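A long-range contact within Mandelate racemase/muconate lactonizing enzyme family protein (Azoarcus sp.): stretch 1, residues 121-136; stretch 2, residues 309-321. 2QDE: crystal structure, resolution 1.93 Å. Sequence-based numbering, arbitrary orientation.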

# COMPACT_ATOMS: atom_id res chain seq x y z
N VAL A 121 -36.68 32.05 13.53
CA VAL A 121 -35.28 32.11 13.93
C VAL A 121 -34.36 32.25 12.72
O VAL A 121 -34.71 31.85 11.61
CB VAL A 121 -34.88 30.82 14.69
CG1 VAL A 121 -35.81 30.60 15.87
CG2 VAL A 121 -34.93 29.63 13.74
N PRO A 122 -33.17 32.83 12.93
CA PRO A 122 -32.19 33.01 11.85
C PRO A 122 -31.66 31.63 11.46
O PRO A 122 -31.66 30.70 12.28
CB PRO A 122 -31.11 33.87 12.49
CG PRO A 122 -31.83 34.59 13.58
CD PRO A 122 -32.72 33.52 14.15
N VAL A 123 -31.19 31.49 10.23
CA VAL A 123 -30.69 30.20 9.79
C VAL A 123 -29.55 29.64 10.65
O VAL A 123 -29.48 28.43 10.86
CB VAL A 123 -30.24 30.25 8.31
CG1 VAL A 123 -29.47 29.00 7.95
CG2 VAL A 123 -31.47 30.37 7.41
N TYR A 124 -28.68 30.51 11.17
CA TYR A 124 -27.58 29.99 11.98
C TYR A 124 -28.05 29.20 13.18
O TYR A 124 -27.32 28.35 13.69
CB TYR A 124 -26.61 31.11 12.40
CG TYR A 124 -27.21 32.27 13.17
CD1 TYR A 124 -27.71 32.11 14.46
CD2 TYR A 124 -27.22 33.55 12.61
CE1 TYR A 124 -28.20 33.20 15.18
CE2 TYR A 124 -27.72 34.65 13.32
CZ TYR A 124 -28.20 34.47 14.60
OH TYR A 124 -28.68 35.56 15.29
N GLN A 125 -29.28 29.46 13.64
CA GLN A 125 -29.84 28.72 14.76
C GLN A 125 -30.15 27.30 14.31
O GLN A 125 -30.15 26.37 15.12
CB GLN A 125 -31.13 29.38 15.27
CG GLN A 125 -30.94 30.75 15.89
CD GLN A 125 -30.09 30.71 17.15
OE1 GLN A 125 -28.95 30.22 17.13
NE2 GLN A 125 -30.63 31.23 18.24
N LEU A 126 -30.42 27.13 13.02
CA LEU A 126 -30.71 25.82 12.46
C LEU A 126 -29.43 25.06 12.17
O LEU A 126 -29.45 23.85 12.02
CB LEU A 126 -31.50 25.95 11.15
CG LEU A 126 -32.85 26.67 11.13
CD1 LEU A 126 -33.42 26.59 9.72
CD2 LEU A 126 -33.81 26.02 12.12
N LEU A 127 -28.32 25.79 12.07
CA LEU A 127 -27.03 25.17 11.75
C LEU A 127 -26.13 24.96 12.97
O LEU A 127 -24.92 24.78 12.82
CB LEU A 127 -26.31 26.01 10.69
CG LEU A 127 -27.09 26.26 9.40
CD1 LEU A 127 -26.34 27.24 8.49
CD2 LEU A 127 -27.32 24.93 8.68
N GLY A 128 -26.71 25.00 14.16
CA GLY A 128 -25.91 24.80 15.36
C GLY A 128 -25.72 25.99 16.28
O GLY A 128 -25.00 25.89 17.28
N GLY A 129 -26.36 27.12 15.97
CA GLY A 129 -26.23 28.29 16.82
C GLY A 129 -25.09 29.20 16.41
O GLY A 129 -24.17 28.77 15.70
N LYS A 130 -25.13 30.46 16.84
CA LYS A 130 -24.09 31.42 16.49
C LYS A 130 -22.81 31.16 17.30
O LYS A 130 -22.66 31.63 18.43
CB LYS A 130 -24.57 32.85 16.74
CG LYS A 130 -23.62 33.90 16.17
CD LYS A 130 -23.97 35.33 16.60
CE LYS A 130 -25.30 35.79 16.02
NZ LYS A 130 -25.55 37.22 16.35
N THR A 131 -21.88 30.41 16.70
CA THR A 131 -20.62 30.07 17.35
C THR A 131 -19.69 31.28 17.49
O THR A 131 -19.02 31.42 18.51
CB THR A 131 -19.92 28.93 16.59
OG1 THR A 131 -20.69 27.74 16.76
CG2 THR A 131 -18.51 28.70 17.13
N ILE A 132 -19.63 32.12 16.47
CA ILE A 132 -18.82 33.34 16.53
C ILE A 132 -19.74 34.47 16.07
O ILE A 132 -20.63 34.26 15.25
CB ILE A 132 -17.56 33.26 15.64
CG1 ILE A 132 -17.93 32.95 14.19
CG2 ILE A 132 -16.61 32.22 16.20
CD1 ILE A 132 -16.76 32.99 13.25
N GLU A 133 -19.54 35.67 16.61
CA GLU A 133 -20.41 36.80 16.26
C GLU A 133 -20.08 37.47 14.94
O GLU A 133 -20.96 38.04 14.29
CB GLU A 133 -20.40 37.81 17.40
CG GLU A 133 -20.89 37.20 18.70
CD GLU A 133 -20.66 38.09 19.90
OE1 GLU A 133 -19.58 38.73 19.98
OE2 GLU A 133 -21.56 38.13 20.77
N ARG A 134 -18.82 37.42 14.54
CA ARG A 134 -18.41 38.02 13.28
C ARG A 134 -17.36 37.14 12.63
O ARG A 134 -16.65 36.39 13.30
CB ARG A 134 -17.87 39.44 13.50
CG ARG A 134 -16.64 39.53 14.36
CD ARG A 134 -16.26 40.98 14.52
NE ARG A 134 -14.99 41.14 15.23
CZ ARG A 134 -14.41 42.31 15.45
NH1 ARG A 134 -14.98 43.44 15.02
NH2 ARG A 134 -13.25 42.37 16.08
N ILE A 135 -17.28 37.24 11.31
CA ILE A 135 -16.38 36.41 10.52
C ILE A 135 -15.25 37.19 9.87
O ILE A 135 -15.49 38.06 9.03
CB ILE A 135 -17.18 35.71 9.40
CG1 ILE A 135 -18.43 35.05 10.00
CG2 ILE A 135 -16.31 34.71 8.65
CD1 ILE A 135 -19.49 34.72 8.97
N PRO A 136 -14.00 36.90 10.25
CA PRO A 136 -12.86 37.61 9.66
C PRO A 136 -12.73 37.22 8.18
O PRO A 136 -12.81 36.03 7.83
CB PRO A 136 -11.68 37.15 10.51
CG PRO A 136 -12.09 35.76 10.93
CD PRO A 136 -13.55 35.95 11.28
N ALA A 309 -23.95 31.25 3.28
CA ALA A 309 -22.58 31.10 3.75
C ALA A 309 -22.33 31.90 5.04
O ALA A 309 -21.67 31.42 5.95
CB ALA A 309 -21.60 31.55 2.65
N ALA A 310 -22.88 33.11 5.12
CA ALA A 310 -22.70 33.93 6.32
C ALA A 310 -23.22 33.19 7.54
O ALA A 310 -22.56 33.16 8.59
CB ALA A 310 -23.41 35.26 6.16
N HIS A 311 -24.40 32.58 7.42
CA HIS A 311 -24.99 31.83 8.53
C HIS A 311 -24.15 30.60 8.89
O HIS A 311 -23.89 30.32 10.07
CB HIS A 311 -26.41 31.42 8.17
CG HIS A 311 -27.40 32.54 8.24
ND1 HIS A 311 -27.93 33.00 9.44
CD2 HIS A 311 -27.94 33.32 7.27
CE1 HIS A 311 -28.75 34.00 9.20
NE2 HIS A 311 -28.78 34.22 7.90
N LEU A 312 -23.71 29.88 7.86
CA LEU A 312 -22.89 28.69 8.04
C LEU A 312 -21.52 29.00 8.64
O LEU A 312 -21.05 28.29 9.53
CB LEU A 312 -22.70 27.98 6.69
CG LEU A 312 -21.83 26.72 6.73
CD1 LEU A 312 -22.60 25.61 7.43
CD2 LEU A 312 -21.43 26.30 5.32
N LEU A 313 -20.87 30.07 8.16
CA LEU A 313 -19.55 30.43 8.66
C LEU A 313 -19.56 30.89 10.11
O LEU A 313 -18.54 30.80 10.80
CB LEU A 313 -18.92 31.53 7.79
CG LEU A 313 -18.70 31.21 6.31
CD1 LEU A 313 -17.98 32.36 5.64
CD2 LEU A 313 -17.90 29.93 6.17
N ALA A 314 -20.70 31.39 10.58
CA ALA A 314 -20.80 31.85 11.96
C ALA A 314 -21.26 30.73 12.89
O ALA A 314 -21.01 30.79 14.10
CB ALA A 314 -21.77 33.02 12.05
N ALA A 315 -21.91 29.71 12.34
CA ALA A 315 -22.42 28.62 13.15
C ALA A 315 -21.54 27.37 13.23
O ALA A 315 -21.35 26.82 14.32
CB ALA A 315 -23.82 28.23 12.67
N ASN A 316 -21.03 26.92 12.09
CA ASN A 316 -20.21 25.71 12.06
C ASN A 316 -18.91 25.84 12.84
O ASN A 316 -18.01 26.60 12.48
CB ASN A 316 -19.94 25.30 10.61
CG ASN A 316 -19.24 23.97 10.50
OD1 ASN A 316 -18.01 23.91 10.47
ND2 ASN A 316 -20.01 22.89 10.46
N ASP A 317 -18.82 25.06 13.91
CA ASP A 317 -17.66 25.08 14.80
C ASP A 317 -16.31 24.91 14.11
O ASP A 317 -15.35 25.61 14.42
CB ASP A 317 -17.82 24.00 15.87
CG ASP A 317 -16.74 24.08 16.92
OD1 ASP A 317 -16.69 25.11 17.63
OD2 ASP A 317 -15.95 23.13 17.03
N TRP A 318 -16.25 23.98 13.16
CA TRP A 318 -15.00 23.75 12.47
C TRP A 318 -14.54 24.92 11.60
O TRP A 318 -13.40 25.35 11.69
CB TRP A 318 -15.08 22.50 11.59
CG TRP A 318 -13.74 22.19 11.00
CD1 TRP A 318 -13.32 22.45 9.73
CD2 TRP A 318 -12.62 21.67 11.71
NE1 TRP A 318 -11.99 22.12 9.60
CE2 TRP A 318 -11.53 21.64 10.80
CE3 TRP A 318 -12.42 21.23 13.02
CZ2 TRP A 318 -10.26 21.18 11.17
CZ3 TRP A 318 -11.15 20.77 13.39
CH2 TRP A 318 -10.09 20.75 12.46
N ILE A 319 -15.44 25.43 10.77
CA ILE A 319 -15.04 26.52 9.89
C ILE A 319 -14.91 27.86 10.60
O ILE A 319 -14.26 28.77 10.08
CB ILE A 319 -16.02 26.63 8.69
CG1 ILE A 319 -15.31 27.34 7.53
CG2 ILE A 319 -17.27 27.37 9.10
CD1 ILE A 319 -16.01 27.18 6.20
N ALA A 320 -15.50 27.98 11.79
CA ALA A 320 -15.42 29.21 12.57
C ALA A 320 -14.00 29.50 13.06
O ALA A 320 -13.75 30.51 13.71
CB ALA A 320 -16.38 29.14 13.76
N GLN A 321 -13.07 28.60 12.74
CA GLN A 321 -11.67 28.75 13.16
C GLN A 321 -10.78 29.49 12.16
O GLN A 321 -9.69 29.93 12.52
CB GLN A 321 -11.02 27.38 13.37
CG GLN A 321 -11.64 26.50 14.42
CD GLN A 321 -11.03 25.11 14.39
OE1 GLN A 321 -11.23 24.34 13.45
NE2 GLN A 321 -10.25 24.80 15.42
O HOH W 1 -22.99 23.37 11.42

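The apolar centre of this contact, which buries 751 Å² over both sides, lies along the last turns of the helix 309-315, where alanines let stretch 1 come close. The methyl of Ala 315 meets two side chains at once: its CB is 4.0 Å from Tyr 124 CB and 3.9 Å from Leu 127 CB. Leu 127 also extends CD1 to within 4.1 Å of Leu 312 CB. Farther along, Ile 135 sets its CD1 3.4 Å from Leu 313 CB, while Ile 132 CD1 reaches Ala 320 CB at 3.9 Å.

His 311 has more of its own surface covered by the other stretch than any other residue here. Val 123 lies over one face of its imidazole, with Val 123 CB 3.6 Å from His 311 CG, and the Tyr 124 ring meets it rim to rim.

Gly 128 and Gly 129 have backbone angles at which a CB would jam against the preceding carbonyl O; Gly 129 O lies 3.1 Å from Ala 315 CA. The polar edge forms where the helix ends and the carbonyls of Ala 314 and Ala 315 have no helical N-H to accept from within the stretch. Ala 314 O accepts a well-directed hydrogen bond from Ile 132 N (3.0 Å) and a weak one from Thr 131 N (2.8 Å). Thr 131 suits its place because its hydroxyl donates from OG1 to Ala 315 O at 2.7 Å while its methyl, CG2, packs 4.0 Å from Ala 320 CB.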